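Local coordinates for 'Carboxyl esterase 2 (Tuber melanosporum Mel28, PDB 5MIF), which probably hydrolyses carboxylic esters, as an archaeal-like carboxylesterase of the alpha/beta hydrolase fold from a mycorrhizal truffle fungus, at residues P50-P58 with E243-F251; N89-P97 with I136-D147. One frame throughout, in Å; residues are numbered along the deposited sequence.

Interaction 1 of 2, residues P50-P58 with E243-F251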
loop_
_atom_site.group_PDB
_atom_site.type_symbol
_atom_site.label_atom_id
_atom_site.label_comp_id
_atom_site.label_asym_id
_atom_site.label_seq_id
_atom_site.Cartn_x
_atom_site.Cartn_y
_atom_site.Cartn_z
ATOM N N PRO A 50 -26.425 -18.232 -0.516
ATOM C CA PRO A 50 -26.729 -18.212 0.916
ATOM C C PRO A 50 -25.416 -18.172 1.681
ATOM O O PRO A 50 -24.457 -18.816 1.240
ATOM C CB PRO A 50 -27.484 -19.528 1.142
ATOM C CG PRO A 50 -26.964 -20.444 0.088
ATOM C CD PRO A 50 -26.661 -19.560 -1.114
ATOM N N SER A 51 -25.372 -17.449 2.798
ATOM C CA SER A 51 -24.160 -17.390 3.612
ATOM C C SER A 51 -23.741 -18.768 4.103
ATOM O O SER A 51 -24.583 -19.577 4.477
ATOM C CB SER A 51 -24.366 -16.448 4.796
ATOM O OG SER A 51 -23.269 -16.514 5.690
ATOM N N LEU A 52 -22.440 -19.034 4.113
ATOM C CA LEU A 52 -21.954 -20.320 4.586
ATOM C C LEU A 52 -21.777 -20.345 6.092
ATOM O O LEU A 52 -21.533 -21.404 6.673
ATOM C CB LEU A 52 -20.655 -20.692 3.892
ATOM C CG LEU A 52 -20.955 -21.277 2.515
ATOM C CD1 LEU A 52 -19.668 -21.672 1.806
ATOM C CD2 LEU A 52 -21.914 -22.467 2.652
ATOM N N PHE A 53 -21.882 -19.178 6.717
ATOM C CA PHE A 53 -21.777 -19.087 8.164
ATOM C C PHE A 53 -23.152 -19.318 8.795
ATOM O O PHE A 53 -23.800 -18.399 9.298
ATOM C CB PHE A 53 -21.168 -17.746 8.578
ATOM C CG PHE A 53 -19.732 -17.595 8.153
ATOM C CD1 PHE A 53 -18.703 -17.966 9.004
ATOM C CD2 PHE A 53 -19.413 -17.136 6.883
ATOM C CE1 PHE A 53 -17.380 -17.853 8.609
ATOM C CE2 PHE A 53 -18.092 -17.014 6.484
ATOM C CZ PHE A 53 -17.073 -17.376 7.349
ATOM N N ALA A 54 -23.588 -20.571 8.738
ATOM C CA ALA A 54 -24.878 -20.971 9.283
ATOM C C ALA A 54 -24.911 -22.480 9.486
ATOM O O ALA A 54 -24.117 -23.220 8.902
ATOM C CB ALA A 54 -26.019 -20.524 8.368
ATOM N N PHE A 55 -25.842 -22.932 10.314
ATOM C CA PHE A 55 -26.017 -24.359 10.556
ATOM C C PHE A 55 -26.958 -24.991 9.517
ATOM O O PHE A 55 -27.891 -24.339 9.038
ATOM C CB PHE A 55 -26.565 -24.592 11.966
ATOM C CG PHE A 55 -25.634 -24.159 13.061
ATOM C CD1 PHE A 55 -24.473 -24.870 13.326
ATOM C CD2 PHE A 55 -25.939 -23.059 13.846
ATOM C CE1 PHE A 55 -23.615 -24.472 14.344
ATOM C CE2 PHE A 55 -25.092 -22.657 14.866
ATOM C CZ PHE A 55 -23.927 -23.367 15.114
ATOM N N PRO A 56 -26.707 -26.263 9.157
ATOM C CA PRO A 56 -25.578 -27.075 9.631
ATOM C C PRO A 56 -24.276 -26.741 8.895
ATOM O O PRO A 56 -24.312 -26.419 7.703
ATOM C CB PRO A 56 -26.023 -28.511 9.321
ATOM C CG PRO A 56 -26.918 -28.364 8.144
ATOM C CD PRO A 56 -27.619 -27.040 8.298
ATOM N N LEU A 57 -23.148 -26.812 9.597
ATOM C CA LEU A 57 -21.849 -26.585 8.972
ATOM C C LEU A 57 -21.450 -27.817 8.163
ATOM O O LEU A 57 -21.703 -28.944 8.584
ATOM C CB LEU A 57 -20.804 -26.271 10.046
ATOM C CG LEU A 57 -21.071 -24.972 10.804
ATOM C CD1 LEU A 57 -20.150 -24.849 12.003
ATOM C CD2 LEU A 57 -20.881 -23.798 9.866
ATOM N N PRO A 58 -20.794 -27.610 7.012
ATOM C CA PRO A 58 -20.222 -28.702 6.215
ATOM C C PRO A 58 -19.171 -29.470 7.009
ATOM O O PRO A 58 -18.594 -28.909 7.941
ATOM C CB PRO A 58 -19.572 -27.977 5.031
ATOM C CG PRO A 58 -20.225 -26.629 4.992
ATOM C CD PRO A 58 -20.532 -26.291 6.413
ATOM N N GLU A 243 -22.560 -12.492 9.651
ATOM C CA GLU A 243 -21.515 -13.500 9.566
ATOM C C GLU A 243 -20.498 -13.308 10.695
ATOM O O GLU A 243 -20.002 -14.276 11.274
ATOM C CB GLU A 243 -20.832 -13.438 8.202
ATOM C CG GLU A 243 -21.674 -13.976 7.049
ATOM C CD GLU A 243 -21.044 -13.712 5.684
ATOM O OE1 GLU A 243 -20.396 -12.649 5.508
ATOM O OE2 GLU A 243 -21.151 -14.599 4.809
ATOM N N ILE A 244 -20.217 -12.051 11.021
ATOM C CA ILE A 244 -19.315 -11.709 12.116
ATOM C C ILE A 244 -19.834 -12.219 13.461
ATOM O O ILE A 244 -19.087 -12.805 14.254
ATOM C CB ILE A 244 -19.092 -10.180 12.202
ATOM C CG1 ILE A 244 -18.305 -9.687 10.985
ATOM C CG2 ILE A 244 -18.356 -9.805 13.478
ATOM C CD1 ILE A 244 -18.032 -8.191 11.008
ATOM N N ARG A 245 -21.120 -11.995 13.713
ATOM C CA ARG A 245 -21.728 -12.397 14.974
ATOM C C ARG A 245 -21.744 -13.908 15.096
ATOM O O ARG A 245 -21.453 -14.451 16.159
ATOM C CB ARG A 245 -23.151 -11.866 15.063
ATOM C CG ARG A 245 -23.225 -10.373 15.100
ATOM C CD ARG A 245 -24.649 -9.909 14.922
ATOM N NE ARG A 245 -24.707 -8.467 14.737
ATOM C CZ ARG A 245 -24.540 -7.589 15.718
ATOM N NH1 ARG A 245 -24.293 -8.009 16.955
ATOM N NH2 ARG A 245 -24.608 -6.288 15.465
ATOM N N PHE A 246 -22.069 -14.573 13.991
ATOM C CA PHE A 246 -22.065 -16.025 13.935
ATOM C C PHE A 246 -20.682 -16.600 14.249
ATOM O O PHE A 246 -20.550 -17.496 15.087
ATOM C CB PHE A 246 -22.542 -16.499 12.560
ATOM C CG PHE A 246 -22.615 -17.994 12.423
ATOM C CD1 PHE A 246 -21.502 -18.728 12.048
ATOM C CD2 PHE A 246 -23.795 -18.669 12.690
ATOM C CE1 PHE A 246 -21.569 -20.110 11.928
ATOM C CE2 PHE A 246 -23.866 -20.041 12.580
ATOM C CZ PHE A 246 -22.758 -20.766 12.198
ATOM N N ALA A 247 -19.655 -16.086 13.577
ATOM C CA ALA A 247 -18.299 -16.578 13.792
ATOM C C ALA A 247 -17.872 -16.346 15.234
ATOM O O ALA A 247 -17.264 -17.227 15.859
ATOM C CB ALA A 247 -17.319 -15.908 12.831
ATOM N N ALA A 248 -18.204 -15.167 15.759
ATOM C CA ALA A 248 -17.847 -14.808 17.125
ATOM C C ALA A 248 -18.577 -15.670 18.156
ATOM O O ALA A 248 -18.060 -15.910 19.255
ATOM C CB ALA A 248 -18.145 -13.342 17.381
ATOM N N SER A 249 -19.788 -16.102 17.811
ATOM C CA SER A 249 -20.594 -16.922 18.719
ATOM C C SER A 249 -20.083 -18.362 18.779
ATOM O O SER A 249 -20.278 -19.039 19.783
ATOM C CB SER A 249 -22.079 -16.896 18.318
ATOM O OG SER A 249 -22.322 -17.720 17.193
ATOM N N LEU A 250 -19.432 -18.835 17.717
ATOM C CA LEU A 250 -18.841 -20.173 17.744
ATOM C C LEU A 250 -17.458 -20.179 18.385
ATOM O O LEU A 250 -17.091 -21.138 19.072
ATOM C CB LEU A 250 -18.742 -20.768 16.339
ATOM C CG LEU A 250 -20.056 -21.036 15.613
ATOM C CD1 LEU A 250 -19.812 -21.933 14.416
ATOM C CD2 LEU A 250 -21.061 -21.651 16.567
ATOM N N PHE A 251 -16.695 -19.112 18.155
ATOM C CA PHE A 251 -15.319 -19.019 18.639
ATOM C C PHE A 251 -15.286 -18.564 20.101
ATOM O O PHE A 251 -14.562 -19.123 20.915
ATOM C CB PHE A 251 -14.521 -18.059 17.737
ATOM C CG PHE A 251 -13.109 -17.819 18.182
ATOM C CD1 PHE A 251 -12.187 -18.863 18.212
ATOM C CD2 PHE A 251 -12.681 -16.536 18.512
ATOM C CE1 PHE A 251 -10.874 -18.644 18.596
ATOM C CE2 PHE A 251 -11.368 -16.307 18.900
ATOM C CZ PHE A 251 -10.459 -17.360 18.936
HETATM O O HOH W 1 -20.385 -16.986 3.202
#
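Ser51 and Glu243 make the one direct hydrogen bond between loop 50-58 and the helix: Ser51 OG gives its proton to Glu243 OE2 at 3.0 Å, meeting the anti lone pair of the carboxylate. With OG anti to the serine's own nitrogen (chi1 172°), the hydroxyl is also placed to accept from the backbone N of Phe53, which closes an ST turn. A water adds a second grip on the same carboxylate oxygen, donating to Glu243 OE2 and accepting from Leu52 N. The other oxygen, Glu243 OE1, takes the backbone N of Thr240, so both ends of the carboxylate are held and its rotation is probably fixed.

The aromatic contacts come next. Phe246 turns one ring face to the loop backbone where it makes an inverse gamma turn centred on Phe53. Phe53 O sits over the middle of that ring, 3.4 Å from Phe246 CG, and Ala54 N lies over the same face nearer the rim, 3.6 Å from Phe246 CZ. The Phe53 ring has Phe246 CD1 at its edge and crosses the Glu243 side chain at about a right angle, with Phe53 CD2 3.7 Å from Glu243 OE2; Phe122 meets it edge-to-face. Phe55 approaches Phe246 with the two ring planes 58° apart, and Phe246 CE2 lies over one Phe55 face.

Apolar packing by Leu250 finishes the contact one helical turn on. Leu250 CD2 comes within 3.6 Å of Phe55 CZ, while Leu250 CD1 meets Leu57 CD1 tip to tip at 3.8 Å, an aliphatic pair.

Together these contacts lay an N-terminal loop along helix 241-251 at the protein surface, an arrangement consistent with the cap that covers the catalytic face in hormone-sensitive-lipase-like alpha/beta hydrolases.

Interaction 2 of 2, residues N89-P97 with I136-D147; sequences NVTAYLYKP and IRESGAAVFFVD
Tyr93 and Asp147 stand side by side on one face of the sheet, their side chains pointing the same way. Asp147 OD2 meets the edge of the phenol ring in the ring's plane, 3.6 Å from Tyr93 CE1, though the carboxylate as a whole is turned 43° from it. Tyr93 CD1 also approaches Phe145 CD1, at 4.4 Å, and Pro125 touches the tyrosine from outside. An alanine here would probably leave the Asp147 carboxylate without the ring edge beside it and open a gap next to Phe145 and Pro125. Tyr95 and Phe145 also lie side by side, pointing the same way: with Tyr95 CG anti to its carbonyl carbon (chi1 -56°), Tyr95 CE2 reaches Phe145 CB at 3.7 Å. Tyr95 CB rests against Ile136 CD1 at 3.6 Å.

On the other face, Ala92 CB packs against Phe144 CE1 at 3.8 Å, and Leu94 CD1 approaches the edge of the same ring. Helix 158-173 covers this side, with Ala166 and Leu170 touching Phe144. Pro97 packs against the end of helix 129-139 and the turn after it, Pro97 CB lying 4.0 Å from Ile136 CG2.

The backbones fix these pairings. Tyr93 and Phe145 exchange two hydrogen bonds, as do Tyr95 and Val143, where Tyr95 N reaches Val143 O at 2.7 Å in a nearly straight bond (175°). At the far end a water joins Thr91 N to Asp147 O.

The strands run antiparallel. This is the antiparallel N-terminal part of the alpha/beta hydrolase sheet, where strand 90-97 joins strand 142-147, at the edge of the parallel series next to strand 109-115.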
loop_
_atom_site.group_PDB
_atom_site.type_symbol
_atom_site.label_atom_id
_atom_site.label_comp_id
_atom_site.label_asym_id
_atom_site.label_seq_id
_atom_site.Cartn_x
_atom_site.Cartn_y
_atom_site.Cartn_z
ATOM N N ASN A 89 -2.160 -32.279 19.932
ATOM C CA ASN A 89 -1.681 -32.214 18.555
ATOM C C ASN A 89 -1.985 -30.886 17.872
ATOM O O ASN A 89 -3.062 -30.286 18.056
ATOM C CB ASN A 89 -2.264 -33.354 17.703
ATOM C CG ASN A 89 -1.742 -33.323 16.258
ATOM O OD1 ASN A 89 -0.642 -33.798 15.980
ATOM N ND2 ASN A 89 -2.515 -32.742 15.351
ATOM N N VAL A 90 -1.017 -30.424 17.089
ATOM C CA VAL A 90 -1.255 -29.317 16.167
ATOM C C VAL A 90 -0.693 -29.741 14.810
ATOM O O VAL A 90 0.466 -30.156 14.699
ATOM C CB VAL A 90 -0.596 -27.982 16.616
ATOM C CG1 VAL A 90 -1.088 -26.841 15.725
ATOM C CG2 VAL A 90 -0.944 -27.655 18.045
ATOM N N THR A 91 -1.533 -29.666 13.788
ATOM C CA THR A 91 -1.108 -29.958 12.439
ATOM C C THR A 91 -0.461 -28.713 11.832
ATOM O O THR A 91 -1.009 -27.619 11.907
ATOM C CB THR A 91 -2.304 -30.433 11.574
ATOM O OG1 THR A 91 -2.817 -31.654 12.119
ATOM C CG2 THR A 91 -1.854 -30.710 10.153
ATOM N N ALA A 92 0.721 -28.878 11.256
ATOM C CA ALA A 92 1.387 -27.762 10.596
ATOM C C ALA A 92 1.996 -28.216 9.270
ATOM O O ALA A 92 2.447 -29.359 9.138
ATOM C CB ALA A 92 2.461 -27.161 11.515
ATOM N N TYR A 93 1.983 -27.325 8.284
ATOM C CA TYR A 93 2.644 -27.592 7.023
ATOM C C TYR A 93 3.834 -26.636 6.852
ATOM O O TYR A 93 3.661 -25.422 6.896
ATOM C CB TYR A 93 1.672 -27.441 5.853
ATOM C CG TYR A 93 0.468 -28.368 5.909
ATOM C CD1 TYR A 93 -0.661 -28.033 6.653
ATOM C CD2 TYR A 93 0.477 -29.593 5.249
ATOM C CE1 TYR A 93 -1.767 -28.892 6.719
ATOM C CE2 TYR A 93 -0.616 -30.454 5.305
ATOM C CZ TYR A 93 -1.731 -30.102 6.044
ATOM O OH TYR A 93 -2.807 -30.962 6.094
ATOM N N LEU A 94 5.034 -27.169 6.636
ATOM C CA LEU A 94 6.174 -26.303 6.343
ATOM C C LEU A 94 6.399 -26.253 4.836
ATOM O O LEU A 94 6.752 -27.255 4.223
ATOM C CB LEU A 94 7.442 -26.785 7.046
ATOM C CG LEU A 94 8.705 -25.925 6.841
ATOM C CD1 LEU A 94 8.517 -24.537 7.457
ATOM C CD2 LEU A 94 9.941 -26.601 7.415
ATOM N N TYR A 95 6.182 -25.085 4.244
ATOM C CA TYR A 95 6.406 -24.910 2.815
ATOM C C TYR A 95 7.706 -24.157 2.563
ATOM O O TYR A 95 7.919 -23.090 3.141
ATOM C CB TYR A 95 5.255 -24.162 2.168
ATOM C CG TYR A 95 3.885 -24.771 2.371
ATOM C CD1 TYR A 95 3.530 -25.985 1.773
ATOM C CD2 TYR A 95 2.921 -24.095 3.104
ATOM C CE1 TYR A 95 2.243 -26.512 1.936
ATOM C CE2 TYR A 95 1.656 -24.604 3.278
ATOM C CZ TYR A 95 1.314 -25.805 2.698
ATOM O OH TYR A 95 0.031 -26.263 2.895
ATOM N N LYS A 96 8.573 -24.723 1.723
ATOM C CA LYS A 96 9.863 -24.102 1.382
ATOM C C LYS A 96 10.045 -23.904 -0.115
ATOM O O LYS A 96 9.758 -24.803 -0.893
ATOM C CB LYS A 96 11.028 -24.948 1.903
ATOM C CG LYS A 96 11.010 -25.214 3.384
ATOM C CD LYS A 96 12.351 -25.752 3.848
ATOM C CE LYS A 96 12.389 -27.257 3.661
ATOM N NZ LYS A 96 13.730 -27.814 3.934
ATOM N N PRO A 97 10.520 -22.722 -0.525
ATOM C CA PRO A 97 10.857 -22.545 -1.942
ATOM C C PRO A 97 11.978 -23.505 -2.391
ATOM O O PRO A 97 12.808 -23.934 -1.589
ATOM C CB PRO A 97 11.343 -21.098 -2.007
ATOM C CG PRO A 97 11.864 -20.822 -0.624
ATOM C CD PRO A 97 10.942 -21.575 0.300
ATOM N N ILE A 136 5.214 -17.134 -0.937
ATOM C CA ILE A 136 6.468 -17.810 -1.212
ATOM C C ILE A 136 7.160 -17.193 -2.427
ATOM O O ILE A 136 8.372 -16.980 -2.399
ATOM C CB ILE A 136 6.267 -19.307 -1.425
ATOM C CG1 ILE A 136 5.935 -19.960 -0.079
ATOM C CG2 ILE A 136 7.529 -19.946 -2.022
ATOM C CD1 ILE A 136 5.690 -21.423 -0.174
ATOM N N ARG A 137 6.400 -16.884 -3.477
ATOM C CA ARG A 137 7.014 -16.297 -4.666
ATOM C C ARG A 137 7.664 -14.961 -4.331
ATOM O O ARG A 137 8.816 -14.739 -4.685
ATOM C CB ARG A 137 6.007 -16.093 -5.799
ATOM C CG ARG A 137 6.684 -15.642 -7.114
ATOM C CD ARG A 137 5.741 -14.876 -8.008
ATOM N NE ARG A 137 4.414 -15.477 -7.998
ATOM C CZ ARG A 137 3.323 -14.869 -7.535
ATOM N NH1 ARG A 137 3.402 -13.633 -7.038
ATOM N NH2 ARG A 137 2.154 -15.498 -7.562
ATOM N N GLU A 138 6.933 -14.094 -3.625
ATOM C CA GLU A 138 7.412 -12.739 -3.352
ATOM C C GLU A 138 8.401 -12.633 -2.195
ATOM O O GLU A 138 9.325 -11.825 -2.255
ATOM C CB GLU A 138 6.245 -11.785 -3.072
ATOM C CG GLU A 138 5.230 -11.663 -4.180
ATOM C CD GLU A 138 5.844 -11.170 -5.489
ATOM O OE1 GLU A 138 6.953 -10.597 -5.464
ATOM O OE2 GLU A 138 5.220 -11.367 -6.549
ATOM N N SER A 139 8.229 -13.430 -1.146
ATOM C CA SER A 139 9.083 -13.268 0.032
ATOM C C SER A 139 10.396 -14.042 -0.058
ATOM O O SER A 139 11.386 -13.669 0.571
ATOM C CB SER A 139 8.336 -13.689 1.300
ATOM O OG SER A 139 8.298 -15.097 1.419
ATOM N N GLY A 140 10.395 -15.140 -0.809
ATOM C CA GLY A 140 11.536 -16.042 -0.841
ATOM C C GLY A 140 11.727 -16.788 0.474
ATOM O O GLY A 140 12.713 -17.501 0.659
ATOM N N ALA A 141 10.768 -16.646 1.383
ATOM C CA ALA A 141 10.850 -17.303 2.678
ATOM C C ALA A 141 10.040 -18.597 2.702
ATOM O O ALA A 141 9.156 -18.815 1.862
ATOM C CB ALA A 141 10.368 -16.372 3.786
ATOM N N ALA A 142 10.339 -19.435 3.687
ATOM C CA ALA A 142 9.492 -20.579 3.999
ATOM C C ALA A 142 8.206 -20.093 4.668
ATOM O O ALA A 142 8.192 -19.025 5.302
ATOM C CB ALA A 142 10.221 -21.558 4.903
ATOM N N VAL A 143 7.137 -20.885 4.540
ATOM C CA VAL A 143 5.867 -20.588 5.205
ATOM C C VAL A 143 5.504 -21.752 6.137
ATOM O O VAL A 143 5.433 -22.912 5.713
ATOM C CB VAL A 143 4.724 -20.360 4.199
ATOM C CG1 VAL A 143 3.374 -20.294 4.929
ATOM C CG2 VAL A 143 4.962 -19.084 3.393
ATOM N N PHE A 144 5.316 -21.420 7.411
ATOM C CA PHE A 144 4.919 -22.360 8.450
ATOM C C PHE A 144 3.433 -22.141 8.657
ATOM O O PHE A 144 3.014 -21.226 9.375
ATOM C CB PHE A 144 5.741 -22.105 9.723
ATOM C CG PHE A 144 5.456 -23.044 10.868
ATOM C CD1 PHE A 144 5.916 -24.353 10.850
ATOM C CD2 PHE A 144 4.799 -22.589 11.997
ATOM C CE1 PHE A 144 5.679 -25.203 11.921
ATOM C CE2 PHE A 144 4.562 -23.431 13.069
ATOM C CZ PHE A 144 4.996 -24.742 13.030
ATOM N N PHE A 145 2.635 -22.954 7.977
ATOM C CA PHE A 145 1.189 -22.762 7.938
ATOM C C PHE A 145 0.523 -23.628 9.015
ATOM O O PHE A 145 0.544 -24.866 8.938
ATOM C CB PHE A 145 0.667 -23.111 6.543
ATOM C CG PHE A 145 -0.790 -22.823 6.336
ATOM C CD1 PHE A 145 -1.753 -23.779 6.652
ATOM C CD2 PHE A 145 -1.197 -21.626 5.795
ATOM C CE1 PHE A 145 -3.106 -23.528 6.448
ATOM C CE2 PHE A 145 -2.553 -21.359 5.586
ATOM C CZ PHE A 145 -3.510 -22.316 5.907
ATOM N N VAL A 146 -0.046 -22.979 10.030
ATOM C CA VAL A 146 -0.631 -23.700 11.152
ATOM C C VAL A 146 -2.085 -24.066 10.865
ATOM O O VAL A 146 -2.933 -23.197 10.695
ATOM C CB VAL A 146 -0.553 -22.889 12.438
ATOM C CG1 VAL A 146 -1.161 -23.692 13.582
ATOM C CG2 VAL A 146 0.904 -22.537 12.744
ATOM N N ASP A 147 -2.354 -25.363 10.794
ATOM C CA ASP A 147 -3.695 -25.859 10.502
ATOM C C ASP A 147 -4.422 -26.165 11.806
ATOM O O ASP A 147 -4.673 -27.322 12.144
ATOM C CB ASP A 147 -3.595 -27.101 9.596
ATOM C CG ASP A 147 -4.917 -27.460 8.918
ATOM O OD1 ASP A 147 -5.871 -26.650 8.919
ATOM O OD2 ASP A 147 -4.986 -28.567 8.352
HETATM O O HOH W 2 -4.212 -29.058 14.227
#

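In the fold
Interaction 2 belongs to the core and interaction 1 to the surface; their centres are about 27 Å apart and their nearest atoms about 12 Å, so they do not touch. They share no helix or strand, yet along the chain interaction 2 is nested inside the loop closed by interaction 1. The chemistry follows the place: two neighbouring sheet strands are held by regular backbone bonds, with apolar side chains under helix 158-173 and tyrosines, Thr91, Asp147 and apolar groups on the other face, whereas loop 50-58 is held to helix 241-251 by a serine, a glutamate, a water and a cluster of phenylalanines and leucines. Helix 158-173 touches both, through Phe251 and Phe144.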